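Local coordinates for putative branched chain amino acid ABC transporter, periplasmic amino acid-binding protein (PDB 4XFK) that probably captures amino acids in the periplasm as the binding component of an ABC-type amino-acid transport system, at residues Ala91-Ile94 / Thr95-Arg99; Gly256-Ala259 / Glu260-Val264; Met278-Ala281 / Glu282-Lys286. The protein carries 1 engineered substitution. All coordinates share one frame; numbering follows the deposited sequence. Where two conformers were deposited one is given.

Interaction 1: residues Ala91-Ile94 / Thr95-Arg99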
ATOM      1  N   ALA A  91       6.331   0.566  10.332  1.00  7.82           N
ATOM      2  CA  ALA A  91       6.179  -0.875  10.123  1.00  7.19           C
ATOM      3  C   ALA A  91       7.423  -1.662  10.520  1.00  7.55           C
ATOM      4  O   ALA A  91       7.318  -2.764  11.052  1.00  8.46           O
ATOM      5  CB  ALA A  91       5.829  -1.170   8.683  1.00  7.60           C
ATOM      6  N   GLY A  92       8.600  -1.106  10.237  1.00  8.51           N
ATOM      7  CA  GLY A  92       9.855  -1.741  10.615  1.00 10.03           C
ATOM      8  C   GLY A  92       9.924  -1.968  12.117  1.00 10.10           C
ATOM      9  O   GLY A  92      10.396  -3.007  12.589  1.00 13.25           O
ATOM     10  N   GLN A  93       9.438  -0.993  12.879  1.00  9.19           N
ATOM     11  CA  GLN A  93       9.392  -1.110  14.329  1.00  9.06           C
ATOM     12  C   GLN A  93       8.328  -2.116  14.768  1.00  8.87           C
ATOM     13  O   GLN A  93       8.594  -2.987  15.608  1.00 10.49           O
ATOM     14  CB  GLN A  93       9.105   0.255  14.952  1.00 10.24           C
ATOM     15  CG  GLN A  93       9.238   0.269  16.455  1.00 11.35           C
ATOM     16  CD  GLN A  93      10.666   0.020  16.900  1.00 14.37           C
ATOM     17  OE1 GLN A  93      11.614   0.555  16.318  1.00 16.37           O
ATOM     18  NE2 GLN A  93      10.829  -0.794  17.932  1.00 17.06           N
ATOM     19  N   ILE A  94       7.117  -1.988  14.227  1.00  8.59           N
ATOM     20  CA  ILE A  94       6.025  -2.882  14.612  1.00  7.63           C
ATOM     21  C   ILE A  94       6.391  -4.334  14.345  1.00  7.26           C
ATOM     22  O   ILE A  94       6.222  -5.199  15.209  1.00  8.38           O
ATOM     23  CB  ILE A  94       4.700  -2.534  13.885  1.00  8.10           C
ATOM     24  CG1 ILE A  94       4.164  -1.186  14.370  1.00  9.50           C
ATOM     25  CG2 ILE A  94       3.646  -3.628  14.114  1.00  9.85           C
ATOM     26  CD1 ILE A  94       2.886  -0.763  13.677  1.00 11.42           C
ATOM     27  N   THR A  95       6.913  -4.605  13.154  1.00  7.64           N
ATOM     28  CA  THR A  95       7.187  -5.983  12.800  1.00  6.76           C
ATOM     29  C   THR A  95       8.228  -6.621  13.727  1.00  7.49           C
ATOM     30  O   THR A  95       8.087  -7.785  14.113  1.00  8.43           O
ATOM     31  CB  THR A  95       7.545  -6.149  11.308  1.00  8.32           C
ATOM     32  OG1 THR A  95       7.162  -7.463  10.899  1.00  7.99           O
ATOM     33  CG2 THR A  95       9.040  -5.943  11.027  1.00  9.25           C
ATOM     34  N   GLU A  96       9.237  -5.846  14.119  1.00  8.68           N
ATOM     35  CA  GLU A  96      10.284  -6.362  14.992  0.59  9.64           C
ATOM     36  C   GLU A  96       9.779  -6.557  16.415  1.00 10.34           C
ATOM     37  O   GLU A  96      10.078  -7.571  17.053  1.00 11.50           O
ATOM     38  CB  GLU A  96      11.519  -5.459  14.975  0.59 11.67           C
ATOM     39  CG  GLU A  96      12.397  -5.657  13.753  0.59 14.18           C
ATOM     40  CD  GLU A  96      12.835  -7.102  13.587  0.59 20.41           C
ATOM     41  OE1 GLU A  96      13.428  -7.662  14.535  0.59 23.34           O
ATOM     42  OE2 GLU A  96      12.577  -7.679  12.511  0.59 22.88           O
ATOM     43  N   ASP A  97       8.996  -5.602  16.906  1.00 10.19           N
ATOM     44  CA  ASP A  97       8.423  -5.734  18.242  1.00 11.52           C
ATOM     45  C   ASP A  97       7.479  -6.933  18.335  1.00  9.63           C
ATOM     46  O   ASP A  97       7.484  -7.656  19.339  1.00 10.89           O
ATOM     47  CB  ASP A  97       7.708  -4.451  18.667  1.00 14.09           C
ATOM     48  CG  ASP A  97       8.672  -3.309  18.937  1.00 17.92           C
ATOM     49  OD1 ASP A  97       9.891  -3.566  19.052  1.00 20.87           O
ATOM     50  OD2 ASP A  97       8.214  -2.154  19.026  1.00 20.25           O
ATOM     51  N   VAL A  98       6.685  -7.158  17.290  1.00  9.34           N
ATOM     52  CA  VAL A  98       5.803  -8.321  17.256  1.00  8.33           C
ATOM     53  C   VAL A  98       6.610  -9.624  17.191  1.00  8.74           C
ATOM     54  O   VAL A  98       6.328 -10.581  17.919  1.00  9.36           O
ATOM     55  CB  VAL A  98       4.785  -8.237  16.099  1.00  8.89           C
ATOM     56  CG1 VAL A  98       4.097  -9.579  15.906  1.00 10.38           C
ATOM     57  CG2 VAL A  98       3.778  -7.119  16.383  1.00  9.55           C
ATOM     58  N   ARG A  99       7.633  -9.651  16.342  1.00  9.08           N
ATOM     59  CA  ARG A  99       8.477 -10.836  16.220  1.00 10.02           C
ATOM     60  C   ARG A  99       9.125 -11.198  17.555  1.00 10.59           C
ATOM     61  O   ARG A  99       9.129 -12.366  17.969  1.00 11.51           O
ATOM     62  CB  ARG A  99       9.548 -10.647  15.144  1.00 10.82           C
ATOM     63  CG  ARG A  99      10.361 -11.913  14.890  1.00 11.51           C
ATOM     64  CD  ARG A  99      11.499 -11.662  13.914  1.00 13.30           C
ATOM     65  NE  ARG A  99      12.463 -10.727  14.483  1.00 16.09           N
ATOM     66  CZ  ARG A  99      13.418 -11.075  15.334  1.00 21.08           C
ATOM     67  NH1 ARG A  99      13.546 -12.346  15.700  1.00 22.44           N
ATOM     68  NH2 ARG A  99      14.249 -10.156  15.810  1.00 24.77           N
TER
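Q93 and D97 meet one helical turn apart on helix 88-104, a worked case of an i to i+4 amide-carboxylate link. Both oxygens of D97 lie 3.1 Å from NE2 of Q93, but they are not bonded equally well: the bond to OD2 is nearly straight (N-H...O 171°), the one to OD1 bent and weak. OD2 lies in the plane of the amide, whereas NE2 rises out of the carboxylate plane on the syn side, the two planes being 59° apart. The Q93 chain leaves with CG anti to the backbone N (chi1 -172°) and then folds at chi2, which brings the amide back over the next turn.

The second polar pair runs three residues along. In one of the two conformers of E96, R99 approaches side-on and both NE and NH2 of R99 converge on the single oxygen OE1 of E96, NH2 forming the salt bridge at 2.9 Å; the pairing may therefore not hold all the time.

Beneath these groups the main chain follows alpha-helical bonding: N of D97 to O of Q93 is 2.9 Å, and N of T95 to O of A91 is 2.8 Å. The bond from N of E96 to O of G92 is weak, stretched to 3.4 Å.

The apolar contact is on another side of the helix. I94 and V98 run side by side, pointing the same way, with their CG2 methyls 4.2 Å apart.

Helix 88-104 is the crossover of a beta-alpha-beta unit between parallel strands 81-84 and 111-114. A91 and I94 pack on Q84 and Y112 of those strands, I94 also reaches A67 and V71 of helix 63-76, and T95 OG1 bonds to H128.

Interaction 2: residues Gly256-Ala259 / Glu260-Val264; sequences GAIA and EGHIV
I258 and H262 meet round a type II beta turn, A259 to H262, that carries the chain from the end of helix 251-255 into strand 263-266. It illustrates how a histidine ring can fold back on the carbonyls of the connection it follows.

G256 comes first, leaving the helix with positive phi, a conformation that glycine adopts readily; its O accepts a bond from N of A259. A257 contributes its carbonyl: a water donates to O of A257 at 2.9 Å and accepts from N of E260 at 3.0 Å, bridging the approach to the turn.

I258 supplies the principal cross-contact. Its carbonyl O lies at the edge of the imidazole, near the ring plane, and takes a weak bond from NE2 of H262, short at 2.7 Å but bent (127° at the hydrogen). K240 NZ adds a further weak bond to the same oxygen. The side chain of I258 crosses that of H262 at a slant, its CD1 4.0 Å from NE2 of H262, and it also packs against A232 and S233 of helix 223-235.

A259 opens the turn itself, and its O also sits at the imidazole edge. G261, at phi 96°, holds the third turn position, where a side chain would press on the preceding carbonyl. H262 then points its ring back, CG lying anti to its own carbonyl carbon (chi1 -58°). ND1 bonds to the backbone N of F241 in strand 240-243, its stronger partner, and NE2 makes the weak bond to I258. The ring carbon CD2 of H262 faces both carbonyls, 3.1 Å from O of I258 and 3.2 Å from O of A259.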
ATOM      1  N   GLY A 256      -3.009  20.949 -11.746  1.00 12.00           N
ATOM      2  CA  GLY A 256      -3.557  22.017 -12.558  1.00 12.56           C
ATOM      3  C   GLY A 256      -3.365  21.756 -14.037  1.00 12.26           C
ATOM      4  O   GLY A 256      -3.730  20.691 -14.548  1.00 14.64           O
ATOM      5  N   ALA A 257      -2.725  22.711 -14.707  1.00 12.62           N
ATOM      6  CA  ALA A 257      -2.576  22.706 -16.159  1.00 12.36           C
ATOM      7  C   ALA A 257      -1.752  21.544 -16.724  1.00 12.73           C
ATOM      8  O   ALA A 257      -1.837  21.256 -17.918  1.00 15.68           O
ATOM      9  CB  ALA A 257      -1.999  24.041 -16.630  1.00 13.69           C
ATOM     10  N   ILE A 258      -0.950  20.882 -15.890  1.00 11.36           N
ATOM     11  CA  ILE A 258      -0.112  19.783 -16.389  1.00 10.96           C
ATOM     12  C   ILE A 258      -0.656  18.406 -16.015  1.00 11.72           C
ATOM     13  O   ILE A 258       0.066  17.411 -16.084  1.00 12.89           O
ATOM     14  CB  ILE A 258       1.368  19.886 -15.919  1.00 12.02           C
ATOM     15  CG1 ILE A 258       1.492  19.684 -14.404  1.00 12.63           C
ATOM     16  CG2 ILE A 258       1.983  21.211 -16.353  1.00 11.71           C
ATOM     17  CD1 ILE A 258       2.920  19.409 -13.944  1.00 13.25           C
ATOM     18  N   ALA A 259      -1.934  18.346 -15.654  1.00 11.22           N
ATOM     19  CA  ALA A 259      -2.521  17.103 -15.147  1.00 11.68           C
ATOM     20  C   ALA A 259      -2.444  15.916 -16.116  1.00 10.71           C
ATOM     21  O   ALA A 259      -2.178  14.784 -15.697  1.00 12.49           O
ATOM     22  CB  ALA A 259      -3.963  17.339 -14.719  1.00 12.77           C
ATOM     23  N   GLU A 260      -2.700  16.159 -17.400  1.00 11.94           N
ATOM     24  CA  GLU A 260      -2.799  15.073 -18.370  1.00 13.12           C
ATOM     25  C   GLU A 260      -1.520  14.236 -18.447  1.00 11.59           C
ATOM     26  O   GLU A 260      -0.420  14.775 -18.518  1.00 12.32           O
ATOM     27  CB  GLU A 260      -3.145  15.631 -19.758  1.00 14.87           C
ATOM     28  CG  GLU A 260      -3.359  14.567 -20.839  1.00 18.11           C
ATOM     29  CD  GLU A 260      -3.595  15.156 -22.225  1.00 23.60           C
ATOM     30  OE1 GLU A 260      -3.556  16.396 -22.375  1.00 26.40           O
ATOM     31  OE2 GLU A 260      -3.813  14.376 -23.175  1.00 26.56           O
ATOM     32  N   GLY A 261      -1.671  12.918 -18.407  1.00 10.67           N
ATOM     33  CA  GLY A 261      -0.598  12.037 -18.826  1.00 10.61           C
ATOM     34  C   GLY A 261       0.328  11.486 -17.760  1.00  9.81           C
ATOM     35  O   GLY A 261       1.212  10.690 -18.069  1.00 11.08           O
ATOM     36  N   HIS A 262       0.161  11.914 -16.512  1.00  8.83           N
ATOM     37  CA  HIS A 262       0.926  11.312 -15.419  1.00  8.15           C
ATOM     38  C   HIS A 262       0.405   9.915 -15.130  1.00  7.76           C
ATOM     39  O   HIS A 262      -0.737   9.585 -15.469  1.00  8.64           O
ATOM     40  CB  HIS A 262       0.905  12.203 -14.182  1.00  9.03           C
ATOM     41  CG  HIS A 262       1.450  13.565 -14.443  1.00  9.66           C
ATOM     42  ND1 HIS A 262       2.802  13.834 -14.455  1.00 10.07           N
ATOM     43  CD2 HIS A 262       0.829  14.728 -14.755  1.00 10.55           C
ATOM     44  CE1 HIS A 262       2.990  15.109 -14.748  1.00 11.79           C
ATOM     45  NE2 HIS A 262       1.810  15.670 -14.941  1.00 11.94           N
ATOM     46  N   ILE A 263       1.250   9.097 -14.510  1.00  7.81           N
ATOM     47  CA  ILE A 263       1.017   7.662 -14.438  1.00  7.64           C
ATOM     48  C   ILE A 263       1.120   7.136 -13.010  1.00  6.56           C
ATOM     49  O   ILE A 263       1.935   7.607 -12.210  1.00  7.38           O
ATOM     50  CB  ILE A 263       2.062   6.906 -15.317  1.00  8.59           C
ATOM     51  CG1 ILE A 263       2.163   7.511 -16.727  1.00  9.67           C
ATOM     52  CG2 ILE A 263       1.756   5.413 -15.409  1.00  9.04           C
ATOM     53  CD1 ILE A 263       0.898   7.357 -17.555  1.00 10.23           C
ATOM     54  N   VAL A 264       0.293   6.148 -12.694  1.00  7.06           N
ATOM     55  CA  VAL A 264       0.371   5.453 -11.411  1.00  6.78           C
ATOM     56  C   VAL A 264       0.087   3.974 -11.659  1.00  6.81           C
ATOM     57  O   VAL A 264      -0.636   3.631 -12.595  1.00  7.67           O
ATOM     58  CB  VAL A 264      -0.632   6.053 -10.383  1.00  7.08           C
ATOM     59  CG1 VAL A 264      -2.077   5.732 -10.763  1.00  8.27           C
ATOM     60  CG2 VAL A 264      -0.326   5.600  -8.950  1.00  6.90           C
TER
HETATM   61  O   HOH W   1      -3.238  18.809 -18.664  1.00 23.90           O

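Interaction 3: residues Met278-Ala281 / Glu282-Lys286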
ATOM      1  N   MET A 278     -16.469  -1.646 -10.626  1.00 10.06           N
ATOM      2  CA  MET A 278     -17.322  -0.476 -10.483  1.00 11.89           C
ATOM      3  C   MET A 278     -18.316  -0.627  -9.330  1.00 11.20           C
ATOM      4  O   MET A 278     -18.587   0.339  -8.610  1.00 10.99           O
ATOM      5  CB  MET A 278     -18.041  -0.140 -11.790  1.00 11.88           C
ATOM      6  CG  MET A 278     -18.727   1.214 -11.742  1.00 13.05           C
ATOM      7  SD  MET A 278     -17.597   2.600 -11.497  1.00 14.49           S
ATOM      8  CE  MET A 278     -16.732   2.573 -13.071  1.00 16.05           C
ATOM      9  N   ALA A 279     -18.848  -1.834  -9.138  1.00 10.50           N
ATOM     10  CA  ALA A 279     -19.787  -2.055  -8.044  1.00 10.19           C
ATOM     11  C   ALA A 279     -19.107  -1.829  -6.693  1.00 10.08           C
ATOM     12  O   ALA A 279     -19.703  -1.274  -5.770  1.00 11.67           O
ATOM     13  CB  ALA A 279     -20.388  -3.458  -8.119  1.00 12.77           C
ATOM     14  N   PHE A 280     -17.858  -2.260  -6.581  1.00 10.26           N
ATOM     15  CA  PHE A 280     -17.093  -2.002  -5.372  1.00 10.27           C
ATOM     16  C   PHE A 280     -16.885  -0.507  -5.145  1.00 10.21           C
ATOM     17  O   PHE A 280     -17.060  -0.026  -4.037  1.00 10.55           O
ATOM     18  CB  PHE A 280     -15.747  -2.716  -5.413  1.00 10.97           C
ATOM     19  CG  PHE A 280     -14.802  -2.256  -4.345  1.00 10.33           C
ATOM     20  CD1 PHE A 280     -15.127  -2.389  -2.999  1.00 10.77           C
ATOM     21  CD2 PHE A 280     -13.605  -1.661  -4.679  1.00 11.64           C
ATOM     22  CE1 PHE A 280     -14.263  -1.944  -2.014  1.00 12.16           C
ATOM     23  CE2 PHE A 280     -12.736  -1.218  -3.705  1.00 11.59           C
ATOM     24  CZ  PHE A 280     -13.064  -1.358  -2.364  1.00 12.19           C
ATOM     25  N   ALA A 281     -16.517   0.224  -6.195  1.00 10.10           N
ATOM     26  CA  ALA A 281     -16.305   1.665  -6.075  1.00 10.57           C
ATOM     27  C   ALA A 281     -17.564   2.334  -5.545  1.00  9.77           C
ATOM     28  O   ALA A 281     -17.509   3.165  -4.642  1.00 10.33           O
ATOM     29  CB  ALA A 281     -15.904   2.270  -7.420  1.00 12.06           C
ATOM     30  N   GLU A 282     -18.712   1.960  -6.101  1.00 10.64           N
ATOM     31  CA  GLU A 282     -19.974   2.559  -5.677  1.00 11.19           C
ATOM     32  C   GLU A 282     -20.348   2.190  -4.239  1.00 10.64           C
ATOM     33  O   GLU A 282     -20.828   3.037  -3.481  1.00 11.73           O
ATOM     34  CB  GLU A 282     -21.096   2.175  -6.643  1.00 12.25           C
ATOM     35  CG  GLU A 282     -20.955   2.795  -8.036  1.00 13.66           C
ATOM     36  CD  GLU A 282     -21.147   4.302  -8.029  1.00 15.93           C
ATOM     37  OE1 GLU A 282     -21.920   4.786  -7.185  1.00 19.75           O
ATOM     38  OE2 GLU A 282     -20.525   5.007  -8.860  1.00 16.68           O
ATOM     39  N   ASP A 283     -20.137   0.935  -3.853  1.00 10.77           N
ATOM     40  CA  ASP A 283     -20.476   0.526  -2.496  1.00 10.61           C
ATOM     41  C   ASP A 283     -19.561   1.202  -1.479  1.00  9.37           C
ATOM     42  O   ASP A 283     -20.014   1.658  -0.423  1.00 10.65           O
ATOM     43  CB  ASP A 283     -20.408  -0.991  -2.328  1.00 11.92           C
ATOM     44  CG  ASP A 283     -20.926  -1.436  -0.981  1.00 14.54           C
ATOM     45  OD1 ASP A 283     -22.155  -1.374  -0.776  1.00 17.90           O
ATOM     46  OD2 ASP A 283     -20.111  -1.831  -0.121  1.00 14.85           O
ATOM     47  N   TYR A 284     -18.276   1.283  -1.801  1.00  8.80           N
ATOM     48  CA  TYR A 284     -17.323   1.930  -0.913  1.00  8.82           C
ATOM     49  C   TYR A 284     -17.671   3.403  -0.728  1.00 10.01           C
ATOM     50  O   TYR A 284     -17.588   3.928   0.378  1.00 10.38           O
ATOM     51  CB  TYR A 284     -15.904   1.767  -1.466  1.00  8.80           C
ATOM     52  CG  TYR A 284     -14.823   2.117  -0.481  1.00  8.07           C
ATOM     53  CD1 TYR A 284     -14.358   1.170   0.423  1.00  7.47           C
ATOM     54  CD2 TYR A 284     -14.274   3.390  -0.443  1.00  8.77           C
ATOM     55  CE1 TYR A 284     -13.370   1.483   1.343  1.00  8.05           C
ATOM     56  CE2 TYR A 284     -13.279   3.707   0.468  1.00  8.75           C
ATOM     57  CZ  TYR A 284     -12.835   2.745   1.362  1.00  8.03           C
ATOM     58  OH  TYR A 284     -11.848   3.024   2.284  1.00  8.97           O
ATOM     59  N   LYS A 285     -18.058   4.077  -1.806  1.00 10.22           N
ATOM     60  CA  LYS A 285     -18.512   5.460  -1.679  1.00 10.77           C
ATOM     61  C   LYS A 285     -19.783   5.583  -0.832  1.00 11.97           C
ATOM     62  O   LYS A 285     -19.908   6.509  -0.032  1.00 12.89           O
ATOM     63  CB  LYS A 285     -18.712   6.111  -3.056  1.00 11.07           C
ATOM     64  CG  LYS A 285     -19.182   7.560  -2.964  1.00 11.95           C
ATOM     65  CD  LYS A 285     -19.247   8.248  -4.313  1.00 14.86           C
ATOM     66  CE  LYS A 285     -19.671   9.704  -4.158  1.00 18.29           C
ATOM     67  NZ  LYS A 285     -19.651  10.421  -5.464  1.00 22.37           N
ATOM     68  N   LYS A 286     -20.721   4.654  -1.003  1.00 11.45           N
ATOM     69  CA  LYS A 286     -21.940   4.663  -0.201  1.00 12.98           C
ATOM     70  C   LYS A 286     -21.615   4.620   1.286  1.00 12.02           C
ATOM     71  O   LYS A 286     -22.229   5.323   2.091  1.00 15.13           O
ATOM     72  CB  LYS A 286     -22.830   3.480  -0.579  1.00 15.06           C
ATOM     73  CG  LYS A 286     -24.206   3.516   0.062  1.00 20.06           C
ATOM     74  CD  LYS A 286     -25.128   2.465  -0.539  1.00 24.52           C
ATOM     75  CE  LYS A 286     -24.754   1.059  -0.093  1.00 27.46           C
ATOM     76  NZ  LYS A 286     -25.872   0.095  -0.336  1.00 28.93           N
TER
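F280 and Y284, one turn apart on helix 274-288, lie side by side and point the same way, an instructive example of how i and i+4 aromatics share the buried side of an amphipathic helix. Their rings are neither stacked nor perpendicular: the planes meet at 56° with centroids 5.7 Å apart. CE1 and CZ of F280 both come to 4.0 Å from CD1 of Y284, CE1 obliquely to the tyrosine ring, while CB of Y284 lies over one face of the phenylalanine. Both side chains set CG anti to the backbone N (chi1 168° for F280 and -167° for Y284), and this common choice sends the two rings off the helix in the same direction.

The backbone under the rings keeps the usual spacing. N of Y284 bonds to O of F280 at 2.9 Å, and the same step is repeated from E282 to M278, D283 to A279 and K285 to A281.

The remaining side chains spread round the cylinder. E282 sets CG beside its own backbone N, which brings CG 3.5 Å from O of M278; the bend at chi2 then turns the carboxylate. Its OE2 bonds to the hydroxyl of Y291, OD2 of D283 forms a salt bridge with K41 and a hydrogen bond with Y37, and OH of Y284 is held by E296.

Around the aromatic pair, F280 meets F268 edge-to-face and also touches F301, and Y284 meets the ring of Y37. This is i/i+4 aromatic packing on the buried side of an amphipathic helix; it joins helix 274-288 to helices 26-44 and 296-312 in the periplasmic binding protein fold.

How the interactions relate
The three contacts follow one another along the chain without overlapping, and none touches another. Interaction 1 lies on the helix that links strands 81-84 and 111-114 of the five-stranded parallel sheet. Interaction 2 leads into strand 263-266 of the mixed sheet, and interaction 3 sits on helix 274-288, the next element after that strand. The centres of interactions 2 and 3 are about 25 Å apart, while that of interaction 1 lies about 37 Å from interaction 2 and 33 Å from interaction 3, opposite both across the chain's centre. They thus sample both sheet systems of a periplasmic binding protein, with interaction 3 tying its helix to helix 26-44, which follows strand 13-18 of the parallel sheet.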